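Local atomic coordinates of CG11900 (Drosophila melanogaster, PDB entry 3NQW), a protein that hydrolyses the stringent-response nucleotide ppGpp to GDP and diphosphate with the help of manganese and takes part in the starvation response. Residues K120-Q132 against R144-D156. Residues are numbered along the deposited sequence; the frame is centred on the assembly and turned at random.
With MN (manganese (II) ion), chain C.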
loop_
_atom_site.group_PDB
_atom_site.type_symbol
_atom_site.label_atom_id
_atom_site.label_comp_id
_atom_site.label_asym_id
_atom_site.label_seq_id
_atom_site.Cartn_x
_atom_site.Cartn_y
_atom_site.Cartn_z
ATOM N N LYS A 120 -1.933 2.267 18.279
ATOM C CA LYS A 120 -2.529 3.517 18.685
ATOM C C LYS A 120 -1.550 4.667 18.697
ATOM O O LYS A 120 -1.900 5.775 18.299
ATOM C CB LYS A 120 -3.171 3.352 20.050
ATOM C CG LYS A 120 -4.359 2.426 20.047
ATOM C CD LYS A 120 -5.036 2.526 21.387
ATOM C CE LYS A 120 -6.324 1.769 21.447
ATOM N NZ LYS A 120 -7.005 2.305 22.628
ATOM N N LEU A 121 -0.332 4.402 19.162
ATOM C CA LEU A 121 0.735 5.415 19.209
ATOM C C LEU A 121 1.135 5.843 17.790
ATOM O O LEU A 121 1.091 7.026 17.461
ATOM C CB LEU A 121 1.971 4.862 19.943
ATOM C CG LEU A 121 1.891 4.676 21.462
ATOM C CD1 LEU A 121 3.178 4.050 21.977
ATOM C CD2 LEU A 121 1.654 6.015 22.125
ATOM N N ALA A 122 1.522 4.876 16.962
ATOM C CA ALA A 122 1.909 5.150 15.588
ATOM C C ALA A 122 0.791 5.877 14.836
ATOM O O ALA A 122 1.056 6.834 14.107
ATOM C CB ALA A 122 2.270 3.860 14.881
ATOM N N ASP A 123 -0.448 5.425 15.021
ATOM C CA ASP A 123 -1.646 6.016 14.397
ATOM C C ASP A 123 -1.652 7.506 14.699
ATOM O O ASP A 123 -1.899 8.342 13.828
ATOM C CB ASP A 123 -2.891 5.359 15.003
ATOM C CG ASP A 123 -4.184 5.686 14.258
ATOM O OD1 ASP A 123 -4.181 6.388 13.227
ATOM O OD2 ASP A 123 -5.231 5.212 14.725
ATOM N N LYS A 124 -1.371 7.819 15.958
ATOM C CA LYS A 124 -1.313 9.204 16.385
ATOM C C LYS A 124 -0.117 9.892 15.735
ATOM O O LYS A 124 -0.280 10.913 15.068
ATOM C CB LYS A 124 -1.209 9.306 17.908
ATOM C CG LYS A 124 -2.466 8.856 18.654
ATOM C CD LYS A 124 -3.698 9.692 18.295
ATOM C CE LYS A 124 -4.920 9.142 19.011
ATOM N NZ LYS A 124 -5.065 7.677 18.707
ATOM N N LEU A 125 1.078 9.333 15.904
ATOM C CA LEU A 125 2.266 9.941 15.315
ATOM C C LEU A 125 2.029 10.361 13.871
ATOM O O LEU A 125 2.219 11.528 13.526
ATOM C CB LEU A 125 3.457 8.986 15.380
ATOM C CG LEU A 125 4.805 9.531 14.887
ATOM C CD1 LEU A 125 5.131 10.871 15.519
ATOM C CD2 LEU A 125 5.887 8.506 15.224
ATOM N N ASP A 126 1.603 9.419 13.033
ATOM C CA ASP A 126 1.352 9.726 11.632
ATOM C C ASP A 126 0.399 10.910 11.465
ATOM O O ASP A 126 0.741 11.910 10.835
ATOM C CB ASP A 126 0.787 8.510 10.891
ATOM C CG ASP A 126 0.482 8.814 9.432
ATOM O OD1 ASP A 126 1.424 9.131 8.670
ATOM O OD2 ASP A 126 -0.704 8.746 9.046
ATOM N N ASN A 127 -0.797 10.804 12.027
ATOM C CA ASN A 127 -1.762 11.885 11.906
ATOM C C ASN A 127 -1.165 13.216 12.319
ATOM O O ASN A 127 -1.255 14.190 11.580
ATOM C CB ASN A 127 -3.000 11.586 12.750
ATOM C CG ASN A 127 -3.839 10.471 12.175
ATOM O OD1 ASN A 127 -4.448 9.693 12.915
ATOM N ND2 ASN A 127 -3.889 10.389 10.846
ATOM N N LEU A 128 -0.548 13.256 13.494
ATOM C CA LEU A 128 0.051 14.491 13.973
ATOM C C LEU A 128 1.012 15.066 12.953
ATOM O O LEU A 128 0.922 16.238 12.595
ATOM C CB LEU A 128 0.783 14.258 15.286
ATOM C CG LEU A 128 -0.134 14.106 16.500
ATOM C CD1 LEU A 128 0.703 14.128 17.761
ATOM C CD2 LEU A 128 -1.146 15.241 16.530
ATOM N N ARG A 129 1.934 14.233 12.498
ATOM C CA ARG A 129 2.893 14.652 11.502
ATOM C C ARG A 129 2.197 15.380 10.369
ATOM O O ARG A 129 2.731 16.338 9.818
ATOM C CB ARG A 129 3.634 13.440 10.970
ATOM C CG ARG A 129 4.663 12.926 11.942
ATOM C CD ARG A 129 5.196 11.614 11.473
ATOM N NE ARG A 129 6.472 11.292 12.079
ATOM C CZ ARG A 129 7.022 10.089 12.020
ATOM N NH1 ARG A 129 6.389 9.107 11.386
ATOM N NH2 ARG A 129 8.204 9.876 12.579
ATOM N N ASP A 130 0.999 14.929 10.029
ATOM C CA ASP A 130 0.225 15.541 8.955
ATOM C C ASP A 130 -0.466 16.844 9.340
ATOM O O ASP A 130 -0.799 17.642 8.469
ATOM C CB ASP A 130 -0.831 14.558 8.447
ATOM C CG ASP A 130 -0.384 13.805 7.226
ATOM O OD1 ASP A 130 0.671 13.130 7.284
ATOM O OD2 ASP A 130 -1.092 13.890 6.201
ATOM N N LEU A 131 -0.676 17.057 10.637
ATOM C CA LEU A 131 -1.355 18.258 11.118
ATOM C C LEU A 131 -0.444 19.481 11.237
ATOM O O LEU A 131 -0.917 20.614 11.355
ATOM C CB LEU A 131 -2.003 17.974 12.471
ATOM C CG LEU A 131 -3.466 18.385 12.595
ATOM C CD1 LEU A 131 -4.300 17.560 11.642
ATOM C CD2 LEU A 131 -3.923 18.185 14.021
ATOM N N GLN A 132 0.860 19.246 11.208
ATOM C CA GLN A 132 1.824 20.330 11.305
ATOM C C GLN A 132 1.973 20.980 9.927
ATOM O O GLN A 132 1.910 22.199 9.790
ATOM C CB GLN A 132 3.176 19.787 11.796
ATOM C CG GLN A 132 3.087 18.956 13.077
ATOM C CD GLN A 132 4.441 18.547 13.642
ATOM O OE1 GLN A 132 5.082 19.292 14.393
ATOM N NE2 GLN A 132 4.887 17.359 13.273
ATOM N N ARG A 144 -7.775 22.958 14.910
ATOM C CA ARG A 144 -6.520 22.350 14.471
ATOM C C ARG A 144 -5.608 22.239 15.691
ATOM O O ARG A 144 -4.745 21.365 15.766
ATOM C CB ARG A 144 -5.840 23.225 13.402
ATOM C CG ARG A 144 -4.538 22.653 12.830
ATOM C CD ARG A 144 -3.845 23.615 11.868
ATOM N NE ARG A 144 -3.229 24.759 12.540
ATOM C CZ ARG A 144 -2.160 24.685 13.329
ATOM N NH1 ARG A 144 -1.579 23.515 13.549
ATOM N NH2 ARG A 144 -1.672 25.782 13.901
ATOM N N ASP A 145 -5.797 23.140 16.646
ATOM C CA ASP A 145 -4.987 23.110 17.845
ATOM C C ASP A 145 -5.544 22.089 18.822
ATOM O O ASP A 145 -4.786 21.326 19.418
ATOM C CB ASP A 145 -4.933 24.496 18.491
ATOM C CG ASP A 145 -4.015 25.453 17.748
ATOM O OD1 ASP A 145 -2.812 25.147 17.623
ATOM O OD2 ASP A 145 -4.496 26.507 17.290
ATOM N N GLN A 146 -6.868 22.067 18.965
ATOM C CA GLN A 146 -7.547 21.141 19.873
ATOM C C GLN A 146 -7.160 19.686 19.643
ATOM O O GLN A 146 -7.110 18.905 20.590
ATOM C CB GLN A 146 -9.069 21.297 19.751
ATOM C CG GLN A 146 -9.580 22.681 20.137
ATOM C CD GLN A 146 -11.094 22.732 20.378
ATOM O OE1 GLN A 146 -11.895 22.368 19.509
ATOM N NE2 GLN A 146 -11.486 23.192 21.567
ATOM N N TYR A 147 -6.879 19.328 18.393
ATOM C CA TYR A 147 -6.489 17.958 18.067
ATOM C C TYR A 147 -5.192 17.591 18.775
ATOM O O TYR A 147 -5.063 16.487 19.303
ATOM C CB TYR A 147 -6.299 17.782 16.559
ATOM C CG TYR A 147 -6.157 16.334 16.135
ATOM C CD1 TYR A 147 -7.260 15.602 15.695
ATOM C CD2 TYR A 147 -4.921 15.687 16.187
ATOM C CE1 TYR A 147 -7.134 14.261 15.313
ATOM C CE2 TYR A 147 -4.788 14.345 15.811
ATOM C CZ TYR A 147 -5.901 13.638 15.373
ATOM O OH TYR A 147 -5.772 12.320 14.991
ATOM N N PHE A 148 -4.232 18.517 18.765
ATOM C CA PHE A 148 -2.939 18.315 19.417
ATOM C C PHE A 148 -3.096 18.062 20.913
ATOM O O PHE A 148 -2.403 17.207 21.484
ATOM C CB PHE A 148 -2.023 19.536 19.226
ATOM C CG PHE A 148 -1.445 19.657 17.843
ATOM C CD1 PHE A 148 -1.968 20.566 16.931
ATOM C CD2 PHE A 148 -0.394 18.835 17.446
ATOM C CE1 PHE A 148 -1.456 20.649 15.642
ATOM C CE2 PHE A 148 0.122 18.911 16.163
ATOM C CZ PHE A 148 -0.411 19.820 15.260
ATOM N N VAL A 149 -3.989 18.830 21.538
ATOM C CA VAL A 149 -4.260 18.718 22.966
ATOM C C VAL A 149 -4.787 17.331 23.273
ATOM O O VAL A 149 -4.250 16.626 24.129
ATOM C CB VAL A 149 -5.324 19.753 23.436
ATOM C CG1 VAL A 149 -5.617 19.554 24.922
ATOM C CG2 VAL A 149 -4.829 21.170 23.195
ATOM N N TRP A 150 -5.857 16.962 22.570
ATOM C CA TRP A 150 -6.500 15.656 22.730
ATOM C C TRP A 150 -5.481 14.550 22.451
ATOM O O TRP A 150 -5.362 13.596 23.220
ATOM C CB TRP A 150 -7.702 15.538 21.776
ATOM C CG TRP A 150 -8.187 14.123 21.558
ATOM C CD1 TRP A 150 -8.765 13.291 22.483
ATOM C CD2 TRP A 150 -8.090 13.367 20.349
ATOM N NE1 TRP A 150 -9.025 12.070 21.924
ATOM C CE2 TRP A 150 -8.621 12.086 20.614
ATOM C CE3 TRP A 150 -7.599 13.643 19.064
ATOM C CZ2 TRP A 150 -8.681 11.082 19.637
ATOM C CZ3 TRP A 150 -7.659 12.646 18.100
ATOM C CH2 TRP A 150 -8.195 11.381 18.393
ATOM N N ALA A 151 -4.744 14.695 21.353
ATOM C CA ALA A 151 -3.720 13.730 20.990
ATOM C C ALA A 151 -2.815 13.476 22.191
ATOM O O ALA A 151 -2.514 12.333 22.543
ATOM C CB ALA A 151 -2.890 14.259 19.827
ATOM N N LYS A 152 -2.381 14.560 22.824
ATOM C CA LYS A 152 -1.502 14.444 23.978
ATOM C C LYS A 152 -2.171 13.713 25.138
ATOM O O LYS A 152 -1.554 12.852 25.766
ATOM C CB LYS A 152 -1.026 15.823 24.445
ATOM C CG LYS A 152 0.254 15.718 25.272
ATOM C CD LYS A 152 0.733 17.036 25.838
ATOM C CE LYS A 152 2.092 16.852 26.504
ATOM N NZ LYS A 152 2.089 15.725 27.485
ATOM N N LYS A 153 -3.431 14.050 25.412
ATOM C CA LYS A 153 -4.168 13.403 26.496
ATOM C C LYS A 153 -4.233 11.888 26.266
ATOM O O LYS A 153 -4.053 11.109 27.201
ATOM C CB LYS A 153 -5.586 13.986 26.615
ATOM C CG LYS A 153 -5.663 15.432 27.111
ATOM C CD LYS A 153 -7.109 15.924 27.055
ATOM C CE LYS A 153 -7.250 17.445 26.870
ATOM N NZ LYS A 153 -7.180 18.246 28.130
ATOM N N VAL A 154 -4.487 11.474 25.029
ATOM C CA VAL A 154 -4.538 10.053 24.709
ATOM C C VAL A 154 -3.144 9.439 24.805
ATOM O O VAL A 154 -2.927 8.470 25.542
ATOM C CB VAL A 154 -5.051 9.800 23.285
ATOM C CG1 VAL A 154 -4.980 8.312 22.980
ATOM C CG2 VAL A 154 -6.490 10.306 23.139
ATOM N N VAL A 155 -2.204 10.016 24.055
ATOM C CA VAL A 155 -0.817 9.545 24.028
ATOM C C VAL A 155 -0.215 9.532 25.425
ATOM O O VAL A 155 0.647 8.707 25.712
ATOM C CB VAL A 155 0.074 10.428 23.105
ATOM C CG1 VAL A 155 1.527 9.979 23.182
ATOM C CG2 VAL A 155 -0.404 10.335 21.676
ATOM N N ASP A 156 -0.653 10.444 26.288
ATOM C CA ASP A 156 -0.136 10.476 27.650
ATOM C C ASP A 156 -0.529 9.233 28.443
ATOM O O ASP A 156 0.129 8.886 29.428
ATOM C CB ASP A 156 -0.620 11.722 28.391
ATOM C CG ASP A 156 0.315 12.901 28.219
ATOM O OD1 ASP A 156 1.444 12.692 27.729
ATOM O OD2 ASP A 156 -0.084 14.026 28.586
HETATM MN MN MN C . -5.729 6.089 11.508
#
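Segments 120-132 and 144-156 run antiparallel, their axes 10.5 Å apart at closest approach and 159° between directions, with Leu-121 opposite Val-155 and Leu-131 opposite Arg-144. At the Leu-131 end the packing is aromatic. Leu-131 pushes CD2 between two rings: the methyl sits over one face of Phe-148, a CH-pi contact 4.2 Å from the ring centroid, and also meets CD2 of Tyr-147. One turn earlier on the same helix, Leu-128 puts its CD2 in the plane of the Tyr-147 ring, at the edge, 3.8 Å from CD2 of that ring, and reaches CB of Ala-151 at 3.9 Å. With CG anti to the backbone N (chi1 -169°), Tyr-147 reaches across Leu-131 and Leu-128 until its OH stands 3.6 Å from CB of Asn-127, while Trp-150 CE3 lies over one face of the Tyr-147 ring, toward its rim. Trimming Tyr-147 to an alanine is likely to open a gap beside the Leu-128 and Leu-131 methyls and to leave the CE3 edge of Trp-150 without the ring face it lies against. Further along, Lys-124 sets CG 3.9 Å from CG2 of Val-155; a bend at chi2 then turns the chain so that CE comes 4.0 Å from CH2 of Trp-150, and its NZ makes a weak hydrogen bond to Gln-105. Helix 98-107 packs on Trp-150 and Val-154, helix 163-176 on Leu-121 and Val-155. From another side of helix 114-133, Asp-123 binds manganese through OD1, at 2.3 Å, alongside Asp-63 in the HD-domain metal site. No hydrogen bond crosses between the helices, so apolar and aromatic packing joins helix 141-158 to the helix that carries this metal ligand.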